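Local structure of transcriptional regulator, LacI family (Lactobacillus brevis, 3JY6) at residues His125-Thr130 and Thr173-Gln178; Leu129-Glu134 and Ala187-Trp192; Tyr163-Val168 and Leu194-Asn199; Lys182-Ala187 and Thr210-Gly215. The protein probably acts as a DNA-binding transcription factor that recognises a cis-regulatory region, as other LacI-family regulators do. All blocks are in the same frame, centred on the assembly; numbering follows the deposited sequence.

Interaction 1 (His125-Thr130 and Thr173-Gln178)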
# COMPACT_ATOMS: atom_id res chain seq x y z
N HIS A 125 -3.30 -11.55 -29.96
CA HIS A 125 -4.34 -12.05 -29.07
C HIS A 125 -4.24 -11.44 -27.68
O HIS A 125 -3.29 -11.69 -26.94
CB HIS A 125 -4.22 -13.57 -28.99
CG HIS A 125 -5.12 -14.21 -27.98
ND1 HIS A 125 -4.69 -15.23 -27.16
CD2 HIS A 125 -6.42 -13.99 -27.67
CE1 HIS A 125 -5.68 -15.60 -26.37
NE2 HIS A 125 -6.74 -14.87 -26.66
N VAL A 126 -5.23 -10.62 -27.31
CA VAL A 126 -5.21 -9.98 -26.01
C VAL A 126 -6.16 -10.64 -25.02
O VAL A 126 -7.34 -10.87 -25.32
CB VAL A 126 -5.55 -8.49 -26.12
CG1 VAL A 126 -5.29 -7.80 -24.77
CG2 VAL A 126 -4.74 -7.85 -27.22
N VAL A 127 -5.64 -10.95 -23.85
CA VAL A 127 -6.42 -11.57 -22.78
C VAL A 127 -6.56 -10.51 -21.71
O VAL A 127 -5.61 -10.20 -20.99
CB VAL A 127 -5.70 -12.81 -22.21
CG1 VAL A 127 -6.47 -13.36 -21.02
CG2 VAL A 127 -5.59 -13.89 -23.29
N VAL A 128 -7.75 -9.93 -21.63
CA VAL A 128 -8.04 -8.88 -20.66
C VAL A 128 -8.45 -9.45 -19.31
O VAL A 128 -9.40 -10.23 -19.21
CB VAL A 128 -9.17 -7.98 -21.17
CG1 VAL A 128 -9.39 -6.83 -20.21
CG2 VAL A 128 -8.86 -7.47 -22.58
N LEU A 129 -7.74 -9.05 -18.26
CA LEU A 129 -8.06 -9.49 -16.90
C LEU A 129 -8.56 -8.24 -16.19
O LEU A 129 -7.83 -7.23 -16.11
CB LEU A 129 -6.82 -10.04 -16.20
CG LEU A 129 -6.97 -10.52 -14.75
CD1 LEU A 129 -8.04 -11.63 -14.66
CD2 LEU A 129 -5.62 -11.03 -14.26
N THR A 130 -9.78 -8.28 -15.65
CA THR A 130 -10.34 -7.08 -15.03
C THR A 130 -11.41 -7.32 -13.95
O THR A 130 -11.95 -8.42 -13.80
CB THR A 130 -10.99 -6.20 -16.12
OG1 THR A 130 -11.46 -4.98 -15.55
CG2 THR A 130 -12.17 -6.92 -16.74
N THR A 173 -5.17 -19.07 -17.51
CA THR A 173 -4.28 -20.02 -18.16
C THR A 173 -4.99 -20.68 -19.33
O THR A 173 -4.35 -21.07 -20.31
CB THR A 173 -3.84 -21.08 -17.15
OG1 THR A 173 -2.91 -20.50 -16.23
CG2 THR A 173 -3.21 -22.27 -17.87
N GLN A 174 -6.31 -20.78 -19.25
CA GLN A 174 -7.09 -21.40 -20.31
C GLN A 174 -7.19 -20.45 -21.51
O GLN A 174 -6.96 -20.85 -22.66
CB GLN A 174 -8.49 -21.75 -19.79
CG GLN A 174 -9.37 -22.49 -20.77
CD GLN A 174 -10.75 -22.74 -20.21
OE1 GLN A 174 -10.90 -23.37 -19.16
NE2 GLN A 174 -11.77 -22.25 -20.91
N LEU A 175 -7.50 -19.19 -21.23
CA LEU A 175 -7.64 -18.18 -22.27
C LEU A 175 -6.32 -17.85 -22.96
O LEU A 175 -6.27 -17.64 -24.18
CB LEU A 175 -8.24 -16.90 -21.68
CG LEU A 175 -9.71 -16.88 -21.25
CD1 LEU A 175 -9.99 -15.62 -20.45
CD2 LEU A 175 -10.60 -16.94 -22.47
N ILE A 176 -5.24 -17.79 -22.19
CA ILE A 176 -3.92 -17.49 -22.74
C ILE A 176 -3.44 -18.58 -23.69
O ILE A 176 -2.84 -18.31 -24.73
CB ILE A 176 -2.86 -17.36 -21.61
CG1 ILE A 176 -3.07 -16.06 -20.84
CG2 ILE A 176 -1.45 -17.41 -22.20
CD1 ILE A 176 -2.09 -15.88 -19.69
N THR A 177 -3.74 -19.82 -23.33
CA THR A 177 -3.28 -20.98 -24.07
C THR A 177 -4.19 -21.60 -25.14
O THR A 177 -3.83 -22.63 -25.72
CB THR A 177 -2.92 -22.07 -23.06
OG1 THR A 177 -2.02 -23.00 -23.65
CG2 THR A 177 -4.18 -22.81 -22.60
N GLN A 178 -5.33 -20.99 -25.44
CA GLN A 178 -6.23 -21.59 -26.43
C GLN A 178 -5.70 -21.69 -27.86
O GLN A 178 -5.95 -22.69 -28.53
CB GLN A 178 -7.60 -20.90 -26.43
CG GLN A 178 -7.61 -19.43 -26.78
CD GLN A 178 -9.01 -18.85 -26.79
OE1 GLN A 178 -9.97 -19.52 -26.40
NE2 GLN A 178 -9.14 -17.60 -27.22

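Interaction 2 (Leu129-Glu134 and Ala187-Trp192)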
# COMPACT_ATOMS: atom_id res chain seq x y z
N LEU A 129 -7.74 -9.05 -18.26
CA LEU A 129 -8.06 -9.49 -16.90
C LEU A 129 -8.56 -8.24 -16.19
O LEU A 129 -7.83 -7.23 -16.11
CB LEU A 129 -6.82 -10.04 -16.20
CG LEU A 129 -6.97 -10.52 -14.75
CD1 LEU A 129 -8.04 -11.63 -14.66
CD2 LEU A 129 -5.62 -11.03 -14.26
N THR A 130 -9.78 -8.28 -15.65
CA THR A 130 -10.34 -7.08 -15.03
C THR A 130 -11.41 -7.32 -13.95
O THR A 130 -11.95 -8.42 -13.80
CB THR A 130 -10.99 -6.20 -16.12
OG1 THR A 130 -11.46 -4.98 -15.55
CG2 THR A 130 -12.17 -6.92 -16.74
N SER A 131 -11.71 -6.26 -13.20
CA SER A 131 -12.78 -6.33 -12.22
C SER A 131 -13.99 -6.08 -13.13
O SER A 131 -13.83 -5.53 -14.21
CB SER A 131 -12.66 -5.22 -11.18
OG SER A 131 -11.51 -5.40 -10.38
N GLU A 132 -15.18 -6.47 -12.69
CA GLU A 132 -16.38 -6.30 -13.51
C GLU A 132 -16.49 -4.97 -14.25
O GLU A 132 -16.45 -3.90 -13.65
CB GLU A 132 -17.62 -6.55 -12.65
CG GLU A 132 -17.71 -7.99 -12.17
CD GLU A 132 -18.91 -8.25 -11.28
OE1 GLU A 132 -20.05 -8.00 -11.74
OE2 GLU A 132 -18.71 -8.71 -10.14
N LEU A 133 -16.64 -5.06 -15.57
CA LEU A 133 -16.74 -3.90 -16.45
C LEU A 133 -17.91 -2.94 -16.20
O LEU A 133 -17.70 -1.72 -16.18
CB LEU A 133 -16.77 -4.35 -17.92
CG LEU A 133 -15.45 -4.87 -18.50
CD1 LEU A 133 -15.72 -5.71 -19.74
CD2 LEU A 133 -14.55 -3.69 -18.84
N GLU A 134 -19.12 -3.46 -16.01
CA GLU A 134 -20.26 -2.58 -15.77
C GLU A 134 -20.06 -1.70 -14.53
O GLU A 134 -20.45 -0.53 -14.53
CB GLU A 134 -21.56 -3.39 -15.61
CG GLU A 134 -22.78 -2.51 -15.37
CD GLU A 134 -24.10 -3.27 -15.53
OE1 GLU A 134 -24.60 -3.37 -16.67
OE2 GLU A 134 -24.63 -3.76 -14.51
N ALA A 187 -3.79 -6.70 -17.71
CA ALA A 187 -4.52 -6.44 -16.47
C ALA A 187 -4.99 -4.98 -16.45
O ALA A 187 -4.19 -4.07 -16.65
CB ALA A 187 -3.63 -6.73 -15.26
N LEU A 188 -6.28 -4.78 -16.22
CA LEU A 188 -6.84 -3.44 -16.16
C LEU A 188 -6.67 -2.80 -14.79
O LEU A 188 -6.87 -1.60 -14.64
CB LEU A 188 -8.32 -3.48 -16.55
CG LEU A 188 -8.65 -3.09 -17.99
CD1 LEU A 188 -7.65 -3.71 -18.97
CD2 LEU A 188 -10.07 -3.50 -18.30
N LYS A 189 -6.28 -3.60 -13.81
CA LYS A 189 -6.09 -3.09 -12.46
C LYS A 189 -4.84 -3.70 -11.86
O LYS A 189 -4.53 -4.88 -12.07
CB LYS A 189 -7.31 -3.42 -11.58
CG LYS A 189 -7.31 -2.72 -10.23
CD LYS A 189 -8.55 -3.06 -9.40
CE LYS A 189 -8.54 -2.30 -8.06
NZ LYS A 189 -9.75 -2.58 -7.21
N GLU A 190 -4.11 -2.90 -11.09
CA GLU A 190 -2.87 -3.34 -10.48
C GLU A 190 -2.95 -4.65 -9.66
O GLU A 190 -2.09 -5.53 -9.82
CB GLU A 190 -2.31 -2.20 -9.62
CG GLU A 190 -0.96 -2.49 -8.98
CD GLU A 190 -0.08 -1.25 -8.85
OE1 GLU A 190 -0.55 -0.20 -8.35
OE2 GLU A 190 1.10 -1.32 -9.24
N ARG A 191 -3.96 -4.79 -8.81
CA ARG A 191 -4.08 -5.98 -7.97
C ARG A 191 -4.07 -7.29 -8.74
O ARG A 191 -3.45 -8.26 -8.31
CB ARG A 191 -5.34 -5.90 -7.11
CG ARG A 191 -6.62 -5.71 -7.90
CD ARG A 191 -7.80 -5.55 -6.94
NE ARG A 191 -8.00 -6.74 -6.13
CZ ARG A 191 -8.93 -6.88 -5.20
NH1 ARG A 191 -9.77 -5.87 -4.95
NH2 ARG A 191 -9.03 -8.01 -4.51
N TRP A 192 -4.77 -7.33 -9.87
CA TRP A 192 -4.83 -8.54 -10.68
C TRP A 192 -3.46 -8.88 -11.26
O TRP A 192 -3.09 -10.05 -11.33
CB TRP A 192 -5.86 -8.35 -11.79
CG TRP A 192 -7.26 -8.08 -11.26
CD1 TRP A 192 -8.18 -7.22 -11.77
CD2 TRP A 192 -7.87 -8.67 -10.10
NE1 TRP A 192 -9.33 -7.23 -11.01
CE2 TRP A 192 -9.16 -8.11 -9.98
CE3 TRP A 192 -7.45 -9.62 -9.16
CZ2 TRP A 192 -10.04 -8.46 -8.94
CZ3 TRP A 192 -8.33 -9.97 -8.12
CH2 TRP A 192 -9.61 -9.39 -8.03

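Interaction 3 (Tyr163-Val168 and Leu194-Asn199)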
# COMPACT_ATOMS: atom_id res chain seq x y z
N TYR A 163 -14.52 -14.02 -5.38
CA TYR A 163 -13.80 -14.72 -6.43
C TYR A 163 -12.86 -15.70 -5.77
O TYR A 163 -12.44 -15.49 -4.63
CB TYR A 163 -12.99 -13.74 -7.29
CG TYR A 163 -11.78 -13.12 -6.60
CD1 TYR A 163 -11.92 -11.98 -5.80
CD2 TYR A 163 -10.51 -13.69 -6.73
CE1 TYR A 163 -10.81 -11.42 -5.16
CE2 TYR A 163 -9.40 -13.13 -6.10
CZ TYR A 163 -9.55 -11.99 -5.32
OH TYR A 163 -8.45 -11.44 -4.70
N ASN A 164 -12.52 -16.78 -6.47
CA ASN A 164 -11.60 -17.76 -5.91
C ASN A 164 -10.29 -17.59 -6.65
O ASN A 164 -10.29 -17.30 -7.85
CB ASN A 164 -12.13 -19.18 -6.13
CG ASN A 164 -11.31 -20.21 -5.40
OD1 ASN A 164 -11.33 -20.28 -4.17
ND2 ASN A 164 -10.56 -21.02 -6.15
N HIS A 165 -9.17 -17.75 -5.94
CA HIS A 165 -7.86 -17.59 -6.58
C HIS A 165 -7.60 -18.58 -7.71
O HIS A 165 -7.46 -18.17 -8.86
CB HIS A 165 -6.73 -17.72 -5.56
CG HIS A 165 -5.37 -17.61 -6.18
ND1 HIS A 165 -4.89 -16.44 -6.73
CD2 HIS A 165 -4.39 -18.54 -6.36
CE1 HIS A 165 -3.68 -16.65 -7.22
NE2 HIS A 165 -3.35 -17.91 -7.01
N SER A 166 -7.51 -19.86 -7.38
CA SER A 166 -7.22 -20.88 -8.40
C SER A 166 -8.29 -20.93 -9.48
O SER A 166 -8.02 -21.37 -10.59
CB SER A 166 -7.06 -22.26 -7.75
OG SER A 166 -8.29 -22.75 -7.25
N GLU A 167 -9.50 -20.49 -9.16
CA GLU A 167 -10.58 -20.47 -10.13
C GLU A 167 -10.19 -19.48 -11.23
O GLU A 167 -10.17 -19.82 -12.42
CB GLU A 167 -11.89 -20.04 -9.46
CG GLU A 167 -12.89 -19.32 -10.37
CD GLU A 167 -13.78 -20.25 -11.17
OE1 GLU A 167 -13.25 -21.16 -11.85
OE2 GLU A 167 -15.02 -20.06 -11.14
N VAL A 168 -9.86 -18.25 -10.83
CA VAL A 168 -9.46 -17.21 -11.77
C VAL A 168 -8.17 -17.61 -12.48
O VAL A 168 -8.04 -17.46 -13.70
CB VAL A 168 -9.25 -15.86 -11.05
CG1 VAL A 168 -8.65 -14.82 -11.99
CG2 VAL A 168 -10.59 -15.36 -10.51
N LEU A 194 -0.63 -8.09 -9.90
CA LEU A 194 0.18 -8.50 -8.76
C LEU A 194 -0.18 -9.88 -8.22
O LEU A 194 0.68 -10.60 -7.75
CB LEU A 194 0.06 -7.49 -7.61
CG LEU A 194 0.44 -6.03 -7.87
CD1 LEU A 194 0.05 -5.18 -6.67
CD2 LEU A 194 1.93 -5.91 -8.14
N GLU A 195 -1.45 -10.24 -8.30
CA GLU A 195 -1.89 -11.52 -7.78
C GLU A 195 -1.70 -12.72 -8.71
O GLU A 195 -1.28 -13.79 -8.26
CB GLU A 195 -3.37 -11.44 -7.37
CG GLU A 195 -3.84 -12.65 -6.56
CD GLU A 195 -5.30 -12.57 -6.19
OE1 GLU A 195 -5.81 -11.44 -5.97
OE2 GLU A 195 -5.95 -13.63 -6.10
N PHE A 196 -1.97 -12.53 -10.00
CA PHE A 196 -1.90 -13.64 -10.95
C PHE A 196 -0.74 -13.76 -11.93
O PHE A 196 -0.54 -14.84 -12.50
CB PHE A 196 -3.21 -13.70 -11.74
CG PHE A 196 -4.43 -13.89 -10.88
CD1 PHE A 196 -4.76 -15.16 -10.39
CD2 PHE A 196 -5.23 -12.81 -10.52
CE1 PHE A 196 -5.87 -15.34 -9.56
CE2 PHE A 196 -6.35 -12.99 -9.68
CZ PHE A 196 -6.66 -14.26 -9.20
N PHE A 197 0.03 -12.70 -12.15
CA PHE A 197 1.14 -12.76 -13.11
C PHE A 197 2.46 -13.37 -12.63
O PHE A 197 3.17 -14.01 -13.41
CB PHE A 197 1.40 -11.37 -13.71
CG PHE A 197 0.33 -10.88 -14.66
CD1 PHE A 197 -0.88 -11.57 -14.82
CD2 PHE A 197 0.53 -9.72 -15.40
CE1 PHE A 197 -1.88 -11.10 -15.69
CE2 PHE A 197 -0.45 -9.24 -16.28
CZ PHE A 197 -1.66 -9.94 -16.42
N PRO A 198 2.84 -13.15 -11.35
CA PRO A 198 4.11 -13.71 -10.87
C PRO A 198 4.31 -15.22 -11.08
O PRO A 198 5.39 -15.64 -11.49
CB PRO A 198 4.12 -13.32 -9.40
CG PRO A 198 3.51 -11.95 -9.44
CD PRO A 198 2.31 -12.16 -10.38
N ASN A 199 3.29 -16.03 -10.79
CA ASN A 199 3.44 -17.47 -10.97
C ASN A 199 3.48 -17.85 -12.44
O ASN A 199 4.05 -18.88 -12.81
CB ASN A 199 2.31 -18.23 -10.26
CG ASN A 199 2.58 -18.40 -8.77
OD1 ASN A 199 2.42 -19.50 -8.23
ND2 ASN A 199 2.98 -17.33 -8.10

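Interaction 4 (Lys182-Ala187 and Thr210-Gly215)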
# COMPACT_ATOMS: atom_id res chain seq x y z
N LYS A 182 0.39 -15.02 -30.75
CA LYS A 182 1.20 -14.48 -29.66
C LYS A 182 0.17 -13.78 -28.81
O LYS A 182 -0.74 -13.13 -29.33
CB LYS A 182 2.26 -13.48 -30.15
CG LYS A 182 3.47 -14.12 -30.81
CD LYS A 182 4.51 -13.09 -31.25
CE LYS A 182 5.25 -12.46 -30.07
NZ LYS A 182 6.37 -11.56 -30.51
N THR A 183 0.32 -13.89 -27.49
CA THR A 183 -0.66 -13.33 -26.58
C THR A 183 -0.13 -12.37 -25.52
O THR A 183 0.98 -12.55 -25.01
CB THR A 183 -1.38 -14.48 -25.84
OG1 THR A 183 -1.92 -15.39 -26.80
CG2 THR A 183 -2.50 -13.94 -24.95
N VAL A 184 -0.93 -11.36 -25.20
CA VAL A 184 -0.61 -10.39 -24.15
C VAL A 184 -1.69 -10.50 -23.07
O VAL A 184 -2.88 -10.32 -23.37
CB VAL A 184 -0.72 -8.92 -24.59
CG1 VAL A 184 0.36 -8.10 -23.90
CG2 VAL A 184 -0.71 -8.78 -26.07
N ALA A 185 -1.29 -10.78 -21.84
CA ALA A 185 -2.25 -10.84 -20.74
C ALA A 185 -2.24 -9.37 -20.28
O ALA A 185 -1.21 -8.86 -19.84
CB ALA A 185 -1.74 -11.76 -19.64
N PHE A 186 -3.39 -8.70 -20.40
CA PHE A 186 -3.51 -7.27 -20.06
C PHE A 186 -4.41 -7.05 -18.83
O PHE A 186 -5.63 -7.20 -18.90
CB PHE A 186 -4.07 -6.55 -21.29
CG PHE A 186 -3.82 -5.06 -21.34
CD1 PHE A 186 -3.67 -4.43 -22.58
CD2 PHE A 186 -3.83 -4.27 -20.19
CE1 PHE A 186 -3.52 -3.05 -22.67
CE2 PHE A 186 -3.69 -2.90 -20.27
CZ PHE A 186 -3.53 -2.28 -21.51
N ALA A 187 -3.79 -6.70 -17.71
CA ALA A 187 -4.52 -6.44 -16.47
C ALA A 187 -4.99 -4.98 -16.45
O ALA A 187 -4.19 -4.07 -16.65
CB ALA A 187 -3.63 -6.73 -15.26
N THR A 210 6.04 -15.75 -27.03
CA THR A 210 4.73 -16.21 -27.50
C THR A 210 3.65 -15.64 -26.58
O THR A 210 2.50 -15.44 -26.99
CB THR A 210 4.68 -17.75 -27.53
OG1 THR A 210 3.37 -18.17 -27.95
CG2 THR A 210 4.99 -18.34 -26.16
N VAL A 211 4.03 -15.36 -25.34
CA VAL A 211 3.13 -14.79 -24.34
C VAL A 211 3.84 -13.74 -23.50
O VAL A 211 4.87 -14.01 -22.88
CB VAL A 211 2.60 -15.86 -23.38
CG1 VAL A 211 1.67 -15.21 -22.36
CG2 VAL A 211 1.90 -16.95 -24.15
N THR A 212 3.30 -12.52 -23.46
CA THR A 212 3.89 -11.47 -22.65
C THR A 212 2.78 -10.91 -21.74
O THR A 212 1.67 -11.44 -21.72
CB THR A 212 4.51 -10.34 -23.53
OG1 THR A 212 5.30 -9.48 -22.71
CG2 THR A 212 3.43 -9.51 -24.20
N ALA A 213 3.06 -9.86 -20.98
CA ALA A 213 2.02 -9.31 -20.11
C ALA A 213 2.27 -7.86 -19.78
O ALA A 213 3.41 -7.42 -19.69
CB ALA A 213 1.93 -10.12 -18.83
N THR A 214 1.18 -7.13 -19.56
CA THR A 214 1.26 -5.73 -19.23
C THR A 214 0.02 -5.38 -18.41
O THR A 214 -0.76 -6.26 -18.05
CB THR A 214 1.24 -4.89 -20.52
OG1 THR A 214 1.41 -3.50 -20.21
CG2 THR A 214 -0.10 -5.10 -21.24
N GLY A 215 -0.16 -4.10 -18.15
CA GLY A 215 -1.30 -3.65 -17.40
C GLY A 215 -1.06 -2.29 -16.77
O GLY A 215 0.02 -1.70 -16.92

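Interaction 1 (His125-Thr130 and Thr173-Gln178)
His125 and Val127 of strand 125-131 meet Leu175, Ile176 and Gln178 at the C-terminal end of helix 165-177. The apolar part belongs to the two methyl groups of Val127. Val127 CG1 packs on Leu175 CB at 4.0 Å, the two side chains crossing obliquely, while Val127 CG2 lies 4.1 Å from Ile176 CG1. With Val127 CG1 anti to the backbone N (chi1 175°), that methyl reaches Leu175, while CG2 lies between the Leu175 carbonyl and Ile176. The polar part turns on the His125 ring. His125 CE1 points edge-on at Leu175 O, which sits in the ring plane 3.1 Å from that carbon. The Gln178 side chain, extended beyond CG, crosses that of His125 at about a right angle, with amide and ring planes 26° apart, and brings Gln178 NE2 to 3.7 Å from His125 NE2. The ring nitrogens are engaged elsewhere: NE2 is hydrogen-bonded to Asp154 OD2 on the neighbouring strand and ND1 to Thr183 OG1. In the fold this is helix against sheet. Helix 165-177 is the connection of a beta-alpha-beta crossover from strand 152-158 to strand 183-187, and it runs antiparallel (165°) across strand 125-131, which lies between those two, with the short axes 8.7 Å apart. Because bonds at both nitrogens fix the rotation of the imidazole, its CE1 hydrogen is steered to the Leu175 carbonyl near the helix end; the Asp154 carboxylate and that carbonyl would both tend to favour positive charge on the ring.

Interaction 2 (Leu129-Glu134 and Ala187-Trp192)
Trp192 gives its indole NE1-H to Ser131 OG at 2.9 Å, the oxygen lying 18° out of the ring plane and the bond bent to 146° at the hydrogen. A second hydrogen bond, from Leu188 N to Leu129 O (2.9 Å), is almost straight and follows the parallel bridge of Leu129 with Ala187, the last residue of strand 183-187, at the carboxy-terminal edge of the sheet, where a short loop leads into helix 190-196. Thr130 OG1 bonds within its own segment to Ser131 O, on a lone pair in the carbonyl plane.

The apolar pair is Leu129 CD2 on Trp192 CB (3.7 Å). The Leu188 CD2 methyl packs against Thr130 CB and the hydroxyl, 3.4 Å from Thr130 OG1. One face of the indole carries Arg191 CG over its centre. An alanine in place of Trp192 would probably leave Ser131 OG without its indole donor and open a gap beside Arg191 CG.

Lys189, at the N-cap position, brings CD to 3.9 Å from Ser131 OG. Glu160 forms salt bridges with Lys189 and Arg191 and a hydrogen bond with Ser131 OG. That hydroxyl is thus gripped by both an indole and a carboxylate, tying the end of strand 125-131 to the start of the helix.

Interaction 3 (Tyr163-Val168 and Leu194-Asn199)
Glu195 holds Tyr163 and His165 with the two oxygens of one carboxylate. Tyr163 meets it tip to tip, giving its OH proton to the syn lone pair of Glu195 OE1 at 2.9 Å. His165 slides past in the opposite direction and donates from ND1 to the anti lone pair of Glu195 OE2 at 3.1 Å, the oxygen tilted 16° from the imidazole plane. CG of Glu195 is anti to the backbone N (chi1 -169°) and the chain beyond it is extended, which carries the carboxylate across to these partners.

Beside it stands the Phe196 ring. Val168 CG1 covers one face, a CH-pi contact of 3.7 Å from the ring centroid, and Glu195 CG lies over the rim of the opposite face. The His165 ring is nearly parallel to that of Phe196 (12°) but slid so far, with centroids 4.9 Å apart, that the two barely overlap. At the Phe196 edge, CZ is 4.3 Å from Tyr163 CE2.

Further out, Asn164 occupies the N-cap position of helix 165-177, and its carbonyl oxygen receives the backbone N-H of Val168. Trp192 packs edge-to-face with Tyr163. Arg224 of the second subunit packs against His165 and Glu195, and its carbonyl oxygen accepts a hydrogen bond from Asn199 ND2, so the cluster borders the dimer interface. With both oxygens of Glu195 engaged, the carboxylate is held against rotation, and its negative charge would probably favour a protonated His165.

Interaction 4 (Lys182-Ala187 and Thr210-Gly215)
Thr210 faces Lys182 and Thr183: its carbonyl oxygen accepts the N-H of Thr183 at 2.7 Å, and its CA lies against Lys182 CG. Val211 pairs with Thr183, setting CG1 3.8 Å from Thr183 O. Thr212 N donates to Thr183 O, and Thr212 O accepts Ala185 N. The Thr212 methyl CG2, between the backbone N and the carbonyl carbon, lies beside Val184 and is pressed to 3.4 Å from Val184 CG1; its OG1 is bonded to Asn208. These are neighbouring parallel strands, the short axes 22° apart, with 211-215 outermost in the four-stranded sheet of a Rossmann-like subdomain of the periplasmic-binding-protein fold. Ala213 CB meets Ala185 CB at 4.1 Å on the face that Phe197 covers. Thr214 N bonds to Ala185 O and Thr214 O to Ala187 N, while its methyl CG2 sits over the Phe186 ring, 3.9 Å from the centroid. An alanine in place of Phe186 would probably leave that methyl without its aromatic face and open a gap beside Gly215. Gly215 CA comes within 3.0 Å of Ala187 O and 3.8 Å of Phe186 CE2; a CB there would clash with that oxygen.

All four interactions lie in one subdomain, around the sheet 152-158, 125-131, 183-187, 211-215. Interactions 1 and 4 are closest, with centres about 8 Å apart, joined through the neighbouring strands by Val127 O and Phe186 N (2.7 Å). Interaction 2 shares Leu129 and Thr130 with interaction 1 and Ala187 with interaction 4, whose centre is about 14 Å away. Phe197 joins interaction 3 to the sheet, its CZ lying 3.9 Å from Ala187 CB. In LacI relatives the effector cleft lies at the carboxy-terminal strand ends, so interaction 2 is probably nearest to it, while interaction 3 borders the second subunit.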